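Alpha-1,3-glucanase (Paenibacillus glycanilyticus, PDB 6K0P) probably hydrolyses alpha-1,3-linked glucans as a glycoside hydrolase family 87 enzyme, here an engineered variant of its catalytic domain with nigerose bound. Local coordinates at residues A[399-413]-A[433-447]. The protein carries 1 engineered substitution. Sequence-based numbering, arbitrary orientation.
With GLC (alpha-D-glucopyranose), chain C; GLC (alpha-D-glucopyranose), chain B.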
ATOM      1  N   PHE A 399       9.303 -12.813   1.176  1.00 11.71           N
ATOM      2  CA  PHE A 399       8.113 -12.021   1.468  1.00 11.66           C
ATOM      3  C   PHE A 399       7.270 -12.884   2.397  1.00 12.62           C
ATOM      4  O   PHE A 399       6.723 -13.905   1.964  1.00 14.06           O
ATOM      5  CB  PHE A 399       7.366 -11.704   0.174  1.00 11.25           C
ATOM      6  CG  PHE A 399       8.196 -10.934  -0.826  1.00 11.85           C
ATOM      7  CD1 PHE A 399       9.135 -11.573  -1.614  1.00 14.00           C
ATOM      8  CD2 PHE A 399       8.031  -9.556  -0.968  1.00 16.80           C
ATOM      9  CE1 PHE A 399       9.905 -10.863  -2.525  1.00 17.44           C
ATOM     10  CE2 PHE A 399       8.799  -8.840  -1.882  1.00 15.51           C
ATOM     11  CZ  PHE A 399       9.735  -9.494  -2.662  1.00 17.57           C
ATOM     12  N   GLN A 400       7.182 -12.499   3.672  1.00 11.07           N
ATOM     13  CA  GLN A 400       6.670 -13.397   4.698  1.00 11.66           C
ATOM     14  C   GLN A 400       5.697 -12.679   5.617  1.00 11.74           C
ATOM     15  O   GLN A 400       5.963 -11.557   6.060  1.00 12.66           O
ATOM     16  CB  GLN A 400       7.834 -13.946   5.519  1.00 12.34           C
ATOM     17  CG  GLN A 400       7.448 -14.974   6.560  1.00 12.87           C
ATOM     18  CD  GLN A 400       8.683 -15.554   7.222  1.00 16.06           C
ATOM     19  OE1 GLN A 400       9.425 -14.845   7.906  1.00 20.38           O
ATOM     20  NE2 GLN A 400       8.933 -16.836   6.988  1.00 21.46           N
ATOM     21  N   ASN A 401       4.579 -13.342   5.917  1.00 11.89           N
ATOM     22  CA  ASN A 401       3.516 -12.818   6.779  1.00 11.09           C
ATOM     23  C   ASN A 401       2.945 -11.508   6.226  1.00 11.96           C
ATOM     24  O   ASN A 401       3.133 -10.421   6.777  1.00 12.61           O
ATOM     25  CB  ASN A 401       3.938 -12.689   8.246  1.00 11.11           C
ATOM     26  CG  ASN A 401       2.753 -12.393   9.135  1.00 14.90           C
ATOM     27  OD1 ASN A 401       1.644 -12.823   8.836  1.00 18.81           O
ATOM     28  ND2 ASN A 401       2.965 -11.651  10.211  1.00 15.23           N
ATOM     29  N   LEU A 402       2.212 -11.659   5.129  1.00 11.89           N
ATOM     30  CA  LEU A 402       1.661 -10.536   4.380  1.00 11.04           C
ATOM     31  C   LEU A 402       0.148 -10.510   4.508  1.00 11.96           C
ATOM     32  O   LEU A 402      -0.502 -11.561   4.542  1.00 11.74           O
ATOM     33  CB  LEU A 402       1.990 -10.661   2.891  1.00 11.49           C
ATOM     34  CG  LEU A 402       3.426 -10.993   2.509  1.00 10.86           C
ATOM     35  CD1 LEU A 402       3.527 -11.178   0.989  1.00 11.59           C
ATOM     36  CD2 LEU A 402       4.348  -9.879   3.003  1.00 11.81           C
ATOM     37  N   TYR A 403      -0.416  -9.305   4.543  1.00 11.76           N
ATOM     38  CA  TYR A 403      -1.849  -9.122   4.368  1.00 10.68           C
ATOM     39  C   TYR A 403      -2.053  -8.122   3.242  1.00 11.25           C
ATOM     40  O   TYR A 403      -1.521  -7.007   3.296  1.00 12.88           O
ATOM     41  CB  TYR A 403      -2.524  -8.609   5.645  1.00 10.61           C
ATOM     42  CG  TYR A 403      -4.014  -8.459   5.436  1.00 10.75           C
ATOM     43  CD1 TYR A 403      -4.840  -9.577   5.386  1.00 14.27           C
ATOM     44  CD2 TYR A 403      -4.587  -7.213   5.231  1.00 13.78           C
ATOM     45  CE1 TYR A 403      -6.203  -9.456   5.167  1.00 16.11           C
ATOM     46  CE2 TYR A 403      -5.955  -7.080   5.015  1.00 17.09           C
ATOM     47  CZ  TYR A 403      -6.752  -8.205   4.984  1.00 13.21           C
ATOM     48  OH  TYR A 403      -8.106  -8.085   4.768  1.00 13.59           O
ATOM     49  N   GLY A 404      -2.801  -8.512   2.229  1.00 10.78           N
ATOM     50  CA  GLY A 404      -3.161  -7.599   1.153  1.00 11.55           C
ATOM     51  C   GLY A 404      -4.649  -7.645   0.891  1.00 10.51           C
ATOM     52  O   GLY A 404      -5.267  -8.703   0.974  1.00 11.23           O
ATOM     53  N   ALA A 405      -5.224  -6.485   0.564  1.00 10.74           N
ATOM     54  CA  ALA A 405      -6.671  -6.459   0.367  1.00  9.55           C
ATOM     55  C   ALA A 405      -7.093  -5.276  -0.489  1.00  9.33           C
ATOM     56  O   ALA A 405      -6.473  -4.206  -0.462  1.00 11.11           O
ATOM     57  CB  ALA A 405      -7.442  -6.438   1.697  1.00 11.62           C
ATOM     58  N   ASP A 406      -8.176  -5.488  -1.243  1.00  9.50           N
ATOM     59  CA  ASP A 406      -8.916  -4.411  -1.902  1.00  9.67           C
ATOM     60  C   ASP A 406      -8.045  -3.632  -2.891  1.00 12.03           C
ATOM     61  O   ASP A 406      -7.830  -2.426  -2.763  1.00 10.69           O
ATOM     62  CB  ASP A 406      -9.617  -3.516  -0.870  1.00  9.83           C
ATOM     63  CG  ASP A 406     -10.711  -4.253  -0.137  1.00 10.19           C
ATOM     64  OD1 ASP A 406     -11.487  -4.955  -0.819  1.00 10.53           O
ATOM     65  OD2 ASP A 406     -10.781  -4.149   1.109  1.00 10.13           O
ATOM     66  N   THR A 407      -7.551  -4.357  -3.892  1.00  9.56           N
ATOM     67  CA  THR A 407      -6.846  -3.751  -5.013  1.00 10.40           C
ATOM     68  C   THR A 407      -7.846  -3.261  -6.055  1.00 11.28           C
ATOM     69  O   THR A 407      -8.803  -3.965  -6.397  1.00 11.32           O
ATOM     70  CB  THR A 407      -5.967  -4.811  -5.667  1.00  8.72           C
ATOM     71  OG1 THR A 407      -6.756  -5.982  -5.875  1.00 10.15           O
ATOM     72  CG2 THR A 407      -4.805  -5.169  -4.741  1.00  9.59           C
ATOM     73  N   LEU A 408      -7.606  -2.060  -6.591  1.00 10.70           N
ATOM     74  CA  LEU A 408      -8.522  -1.540  -7.602  1.00  9.86           C
ATOM     75  C   LEU A 408      -8.316  -2.155  -8.983  1.00 12.32           C
ATOM     76  O   LEU A 408      -9.295  -2.329  -9.714  1.00 13.35           O
ATOM     77  CB  LEU A 408      -8.443  -0.019  -7.685  1.00 10.97           C
ATOM     78  CG  LEU A 408      -8.980   0.713  -6.458  1.00 10.86           C
ATOM     79  CD1 LEU A 408      -9.091   2.202  -6.762  1.00 11.40           C
ATOM     80  CD2 LEU A 408     -10.333   0.153  -5.998  1.00 11.59           C
ATOM     81  N   THR A 409      -7.066  -2.458  -9.388  1.00 10.53           N
ATOM     82  CA  THR A 409      -6.795  -2.800 -10.788  1.00 10.71           C
ATOM     83  C   THR A 409      -5.893  -4.007 -11.031  1.00 12.72           C
ATOM     84  O   THR A 409      -5.641  -4.318 -12.199  1.00 15.28           O
ATOM     85  CB  THR A 409      -6.155  -1.618 -11.542  1.00 13.03           C
ATOM     86  OG1 THR A 409      -4.849  -1.372 -11.000  1.00 14.03           O
ATOM     87  CG2 THR A 409      -6.999  -0.359 -11.449  1.00 15.24           C
ATOM     88  N   TYR A 410      -5.382  -4.684  -9.995  1.00 10.75           N
ATOM     89  CA  TYR A 410      -4.262  -5.586 -10.271  1.00 11.51           C
ATOM     90  C   TYR A 410      -4.155  -6.631  -9.153  1.00 10.46           C
ATOM     91  O   TYR A 410      -4.968  -6.614  -8.215  1.00 10.95           O
ATOM     92  CB  TYR A 410      -3.015  -4.693 -10.399  1.00 12.73           C
ATOM     93  CG  TYR A 410      -2.036  -5.026 -11.516  1.00 12.50           C
ATOM     94  CD1 TYR A 410      -2.490  -5.246 -12.806  1.00 14.73           C
ATOM     95  CD2 TYR A 410      -0.670  -5.157 -11.269  1.00 21.09           C
ATOM     96  CE1 TYR A 410      -1.619  -5.536 -13.831  1.00 24.62           C
ATOM     97  CE2 TYR A 410       0.214  -5.447 -12.299  1.00 35.74           C
ATOM     98  CZ  TYR A 410      -0.264  -5.639 -13.573  1.00 33.87           C
ATOM     99  OH  TYR A 410       0.631  -5.932 -14.575  1.00 52.11           O
ATOM    100  N   PRO A 411      -3.200  -7.565  -9.223  1.00  9.78           N
ATOM    101  CA  PRO A 411      -3.136  -8.644  -8.229  1.00 11.73           C
ATOM    102  C   PRO A 411      -2.842  -8.162  -6.819  1.00 10.72           C
ATOM    103  O   PRO A 411      -2.336  -7.057  -6.585  1.00 10.59           O
ATOM    104  CB  PRO A 411      -1.953  -9.490  -8.720  1.00 11.13           C
ATOM    105  CG  PRO A 411      -1.927  -9.270 -10.177  1.00 11.07           C
ATOM    106  CD  PRO A 411      -2.294  -7.831 -10.354  1.00 10.28           C
ATOM    107  N   GLY A 412      -3.140  -9.048  -5.865  1.00 10.84           N
ATOM    108  CA  GLY A 412      -2.548  -8.915  -4.547  1.00 10.01           C
ATOM    109  C   GLY A 412      -1.035  -9.033  -4.588  1.00 10.96           C
ATOM    110  O   GLY A 412      -0.328  -8.257  -3.938  1.00 10.11           O
ATOM    111  N   ILE A 413      -0.518 -10.017  -5.335  1.00  9.79           N
ATOM    112  CA  ILE A 413       0.919 -10.245  -5.487  1.00  9.67           C
ATOM    113  C   ILE A 413       1.228 -10.441  -6.964  1.00  9.81           C
ATOM    114  O   ILE A 413       0.679 -11.353  -7.599  1.00 10.96           O
ATOM    115  CB  ILE A 413       1.420 -11.457  -4.680  1.00  9.95           C
ATOM    116  CG1 ILE A 413       1.003 -11.340  -3.208  1.00 10.47           C
ATOM    117  CG2 ILE A 413       2.940 -11.571  -4.810  1.00 11.89           C
ATOM    118  CD1 ILE A 413       1.442 -12.530  -2.372  1.00 10.85           C
ATOM    119  N   VAL A 433      10.544 -16.307  -2.275  1.00 12.95           N
ATOM    120  CA  VAL A 433       9.618 -17.030  -1.413  1.00 13.48           C
ATOM    121  C   VAL A 433       8.505 -16.095  -0.969  1.00 13.16           C
ATOM    122  O   VAL A 433       8.772 -15.003  -0.448  1.00 12.97           O
ATOM    123  CB  VAL A 433      10.332 -17.624  -0.187  1.00 12.84           C
ATOM    124  CG1 VAL A 433       9.320 -18.322   0.732  1.00 14.79           C
ATOM    125  CG2 VAL A 433      11.438 -18.574  -0.614  1.00 14.33           C
ATOM    126  N   ILE A 434       7.269 -16.529  -1.173  1.00 12.87           N
ATOM    127  CA  ILE A 434       6.093 -15.927  -0.561  1.00 11.34           C
ATOM    128  C   ILE A 434       5.607 -16.944   0.466  1.00 13.44           C
ATOM    129  O   ILE A 434       5.212 -18.057   0.107  1.00 12.71           O
ATOM    130  CB  ILE A 434       5.008 -15.606  -1.602  1.00 12.15           C
ATOM    131  CG1 ILE A 434       5.407 -14.393  -2.466  1.00 16.74           C
ATOM    132  CG2 ILE A 434       3.675 -15.321  -0.901  1.00 13.73           C
ATOM    133  CD1 ILE A 434       6.489 -14.649  -3.496  1.00 21.03           C
ATOM    134  N   ASP A 435       5.673 -16.598   1.747  1.00  9.82           N
ATOM    135  CA  ASP A 435       5.408 -17.553   2.823  1.00 11.45           C
ATOM    136  C   ASP A 435       4.499 -16.914   3.862  1.00 12.16           C
ATOM    137  O   ASP A 435       4.953 -16.095   4.666  1.00 12.30           O
ATOM    138  CB  ASP A 435       6.715 -18.005   3.472  1.00 13.47           C
ATOM    139  CG  ASP A 435       6.494 -18.882   4.700  1.00 15.41           C
ATOM    140  OD1 ASP A 435       5.396 -19.449   4.869  1.00 14.86           O
ATOM    141  OD2 ASP A 435       7.434 -18.991   5.510  1.00 19.36           O
ATOM    142  N   GLY A 436       3.229 -17.310   3.861  1.00 11.60           N
ATOM    143  CA  GLY A 436       2.297 -16.775   4.833  1.00 12.08           C
ATOM    144  C   GLY A 436       1.660 -15.496   4.338  1.00 13.02           C
ATOM    145  O   GLY A 436       2.224 -14.414   4.505  1.00 12.98           O
ATOM    146  N   ALA A 437       0.508 -15.601   3.695  1.00 12.31           N
ATOM    147  CA  ALA A 437      -0.132 -14.415   3.152  1.00 12.91           C
ATOM    148  C   ALA A 437      -1.636 -14.611   3.147  1.00 13.44           C
ATOM    149  O   ALA A 437      -2.126 -15.706   2.867  1.00 15.83           O
ATOM    150  CB  ALA A 437       0.360 -14.127   1.725  1.00 13.09           C
ATOM    151  N   THR A 438      -2.366 -13.554   3.478  1.00 12.21           N
ATOM    152  CA  THR A 438      -3.811 -13.531   3.299  1.00 11.03           C
ATOM    153  C   THR A 438      -4.123 -12.417   2.321  1.00 11.81           C
ATOM    154  O   THR A 438      -3.648 -11.292   2.498  1.00 10.68           O
ATOM    155  CB  THR A 438      -4.534 -13.306   4.628  1.00 12.88           C
ATOM    156  OG1 THR A 438      -4.184 -14.373   5.523  1.00 17.75           O
ATOM    157  CG2 THR A 438      -6.046 -13.291   4.421  1.00 13.33           C
ATOM    158  N   LEU A 439      -4.882 -12.740   1.273  1.00 10.42           N
ATOM    159  CA  LEU A 439      -5.215 -11.786   0.218  1.00 10.19           C
ATOM    160  C   LEU A 439      -6.730 -11.764   0.087  1.00 11.15           C
ATOM    161  O   LEU A 439      -7.335 -12.760  -0.334  1.00 11.49           O
ATOM    162  CB  LEU A 439      -4.566 -12.172  -1.112  1.00 10.63           C
ATOM    163  CG  LEU A 439      -3.042 -12.302  -1.094  1.00 11.40           C
ATOM    164  CD1 LEU A 439      -2.551 -12.882  -2.415  1.00 11.49           C
ATOM    165  CD2 LEU A 439      -2.365 -10.962  -0.820  1.00 11.97           C
ATOM    166  N   ASP A 440      -7.345 -10.634   0.447  1.00 10.64           N
ATOM    167  CA  ASP A 440      -8.799 -10.500   0.472  1.00 12.26           C
ATOM    168  C   ASP A 440      -9.235  -9.571  -0.647  1.00  9.74           C
ATOM    169  O   ASP A 440      -8.807  -8.414  -0.701  1.00 11.41           O
ATOM    170  CB  ASP A 440      -9.271  -9.915   1.803  1.00 12.10           C
ATOM    171  CG  ASP A 440      -9.111 -10.873   2.964  1.00 13.53           C
ATOM    172  OD1 ASP A 440      -8.843 -12.067   2.714  1.00 14.63           O
ATOM    173  OD2 ASP A 440      -9.263 -10.424   4.126  1.00 13.46           O
ATOM    174  N   ARG A 441     -10.087 -10.068  -1.536  1.00 10.53           N
ATOM    175  CA  ARG A 441     -10.683  -9.222  -2.570  1.00 11.37           C
ATOM    176  C   ARG A 441      -9.610  -8.533  -3.418  1.00 10.76           C
ATOM    177  O   ARG A 441      -9.651  -7.317  -3.648  1.00 11.01           O
ATOM    178  CB  ARG A 441     -11.674  -8.212  -1.974  1.00 11.74           C
ATOM    179  CG  ARG A 441     -12.842  -8.855  -1.206  1.00 10.80           C
ATOM    180  CD  ARG A 441     -13.683  -7.828  -0.410  1.00 12.38           C
ATOM    181  NE  ARG A 441     -12.822  -7.040   0.468  1.00 11.21           N
ATOM    182  CZ  ARG A 441     -12.426  -7.420   1.679  1.00 11.26           C
ATOM    183  NH1 ARG A 441     -12.840  -8.572   2.198  1.00 13.92           N
ATOM    184  NH2 ARG A 441     -11.602  -6.647   2.375  1.00 11.57           N
ATOM    185  N   THR A 442      -8.641  -9.321  -3.887  1.00 10.77           N
ATOM    186  CA  THR A 442      -7.564  -8.819  -4.736  1.00  9.74           C
ATOM    187  C   THR A 442      -7.724  -9.282  -6.186  1.00  9.78           C
ATOM    188  O   THR A 442      -8.476 -10.214  -6.494  1.00 11.08           O
ATOM    189  CB  THR A 442      -6.177  -9.188  -4.189  1.00  9.40           C
ATOM    190  OG1 THR A 442      -6.010 -10.613  -4.223  1.00 11.92           O
ATOM    191  CG2 THR A 442      -6.021  -8.680  -2.755  1.00 10.66           C
ATOM    192  N   GLY A 443      -7.001  -8.608  -7.073  1.00  9.77           N
ATOM    193  CA  GLY A 443      -7.225  -8.697  -8.507  1.00 10.65           C
ATOM    194  C   GLY A 443      -7.924  -7.451  -9.033  1.00 12.94           C
ATOM    195  O   GLY A 443      -8.229  -6.512  -8.296  1.00 11.44           O
ATOM    196  N   GLY A 444      -8.190  -7.463 -10.333  1.00 11.44           N
ATOM    197  CA  GLY A 444      -8.829  -6.330 -10.969  1.00 11.78           C
ATOM    198  C   GLY A 444      -8.612  -6.351 -12.471  1.00 11.93           C
ATOM    199  O   GLY A 444      -8.103  -7.324 -13.034  1.00 12.43           O
ATOM    200  N   ASP A 445      -9.040  -5.260 -13.106  1.00 11.31           N
ATOM    201  CA  ASP A 445      -8.974  -5.080 -14.555  1.00 11.32           C
ATOM    202  C   ASP A 445      -7.887  -4.076 -14.916  1.00 12.41           C
ATOM    203  O   ASP A 445      -7.776  -3.016 -14.290  1.00 13.38           O
ATOM    204  CB  ASP A 445     -10.282  -4.478 -15.086  1.00 11.21           C
ATOM    205  CG  ASP A 445     -11.466  -5.396 -14.939  1.00 14.69           C
ATOM    206  OD1 ASP A 445     -11.315  -6.617 -15.116  1.00 13.80           O
ATOM    207  OD2 ASP A 445     -12.568  -4.885 -14.658  1.00 15.78           O
ATOM    208  N   PHE A 446      -7.130  -4.375 -15.974  1.00 11.89           N
ATOM    209  CA  PHE A 446      -6.132  -3.439 -16.493  1.00 12.94           C
ATOM    210  C   PHE A 446      -5.749  -3.873 -17.905  1.00 12.88           C
ATOM    211  O   PHE A 446      -6.031  -4.999 -18.325  1.00 13.37           O
ATOM    212  CB  PHE A 446      -4.905  -3.358 -15.566  1.00 10.40           C
ATOM    213  CG  PHE A 446      -4.214  -2.013 -15.572  1.00 11.78           C
ATOM    214  CD1 PHE A 446      -4.820  -0.907 -15.001  1.00 12.56           C
ATOM    215  CD2 PHE A 446      -2.953  -1.860 -16.137  1.00 15.19           C
ATOM    216  CE1 PHE A 446      -4.191   0.330 -14.996  1.00 13.61           C
ATOM    217  CE2 PHE A 446      -2.314  -0.619 -16.136  1.00 17.19           C
ATOM    218  CZ  PHE A 446      -2.937   0.474 -15.558  1.00 15.28           C
ATOM    219  N   TRP A 447      -5.085  -2.961 -18.631  1.00 13.32           N
ATOM    220  CA  TRP A 447      -4.680  -3.195 -20.017  1.00 13.51           C
ATOM    221  C   TRP A 447      -5.885  -3.461 -20.916  1.00 14.03           C
ATOM    222  O   TRP A 447      -7.017  -3.103 -20.572  1.00 15.32           O
ATOM    223  CB  TRP A 447      -3.639  -4.325 -20.115  1.00 13.03           C
ATOM    224  CG  TRP A 447      -2.449  -4.158 -19.191  1.00 14.53           C
ATOM    225  CD1 TRP A 447      -2.091  -4.976 -18.150  1.00 13.96           C
ATOM    226  CD2 TRP A 447      -1.462  -3.123 -19.240  1.00 14.40           C
ATOM    227  NE1 TRP A 447      -0.946  -4.503 -17.543  1.00 15.07           N
ATOM    228  CE2 TRP A 447      -0.540  -3.369 -18.198  1.00 14.91           C
ATOM    229  CE3 TRP A 447      -1.270  -2.006 -20.061  1.00 18.16           C
ATOM    230  CZ2 TRP A 447       0.547  -2.536 -17.953  1.00 17.80           C
ATOM    231  CZ3 TRP A 447      -0.182  -1.183 -19.817  1.00 22.06           C
ATOM    232  CH2 TRP A 447       0.710  -1.453 -18.773  1.00 20.29           C
TER
HETATM  233  C1  GLC C   1      -0.116  -5.799 -22.467  1.00 19.91           C
HETATM  234  C2  GLC C   1       0.801  -4.691 -22.050  1.00 18.84           C
HETATM  235  C3  GLC C   1       2.042  -5.169 -21.343  1.00 16.28           C
HETATM  236  C4  GLC C   1       1.622  -6.101 -20.239  1.00 15.94           C
HETATM  237  C5  GLC C   1       0.882  -7.254 -20.882  1.00 12.61           C
HETATM  238  C6  GLC C   1       0.404  -8.212 -19.829  1.00 13.47           C
HETATM  239  O1  GLC C   1       0.436  -6.382 -23.488  1.00 26.83           O
HETATM  240  O2  GLC C   1       1.145  -3.883 -23.162  1.00 21.56           O
HETATM  241  O3  GLC C   1       2.501  -4.044 -20.637  1.00 17.91           O
HETATM  242  O4  GLC C   1       2.745  -6.594 -19.512  1.00 16.05           O
HETATM  243  O5  GLC C   1      -0.268  -6.783 -21.512  1.00 14.01           O
HETATM  244  O6  GLC C   1      -0.427  -9.227 -20.316  1.00 14.20           O
HETATM  245  C1  GLC B   2       3.945  -3.934 -20.735  1.00 17.97           C
HETATM  246  C2  GLC B   2       4.360  -2.728 -19.897  1.00 21.86           C
HETATM  247  C3  GLC B   2       4.059  -1.437 -20.645  1.00 25.68           C
HETATM  248  C4  GLC B   2       4.665  -1.485 -22.042  1.00 29.60           C
HETATM  249  C5  GLC B   2       4.273  -2.763 -22.780  1.00 26.35           C
HETATM  250  C6  GLC B   2       5.029  -2.874 -24.100  1.00 34.65           C
HETATM  251  O2  GLC B   2       3.694  -2.741 -18.653  1.00 21.30           O
HETATM  252  O3  GLC B   2       4.586  -0.346 -19.923  1.00 30.88           O
HETATM  253  O4  GLC B   2       4.236  -0.362 -22.783  1.00 36.22           O
HETATM  254  O5  GLC B   2       4.574  -3.902 -22.003  1.00 25.37           O
HETATM  255  O6  GLC B   2       4.692  -4.088 -24.736  1.00 37.99           O
HETATM  256  O   HOH W   1     -10.717  -3.293 -11.771  1.00 13.57           O
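Ile413 packs on two residues of the neighbouring strands. Its CD1 lies 3.9 Å from Ile434 CG2, and its CG1 lies 4.0 Å from Leu439 CD1. The Ile413 and Ile434 side chains pass alongside one another, pointing opposite ways. Phe399 sits on the same face as Ile434; the edge of its ring meets Val433 O, and its CB lies 4.2 Å from Ile434 CG1.

From Phe399 to Ala405 the backbone runs parallel to 434-440, and the axes of the short strands 402-407 and 437-440 come within 4.6 Å. Both segments turn a corner, at Asn401 and Gly436, and pairing resumes beyond it.

Tyr403 faces the other way. With CG anti to the backbone N (chi1 -179°), its ring crosses Thr438 and its OH donates to Asp440 OD2 at 2.7 Å. The ring and carboxylate planes are nearly perpendicular (85°). Arg441 grips Asp406 side-on, NE to OD1 at 2.8 Å and NH2 to OD2 at 2.9 Å. Arg52 forms a second salt bridge to OD1, so the buried carboxylate is probably kept ionised.

Farther on, Thr409 CB touches Phe446 CD1, and Phe446 CD2 sits over one face of the Trp447 indole, near its rim. The opposite face of Trp447 carries the chain C glucose. Stacked parallel strands with shared corners are characteristic of the right-handed beta-helix of pectate lyase-like enzymes, this part of which borders a glycan-binding pocket through Trp447.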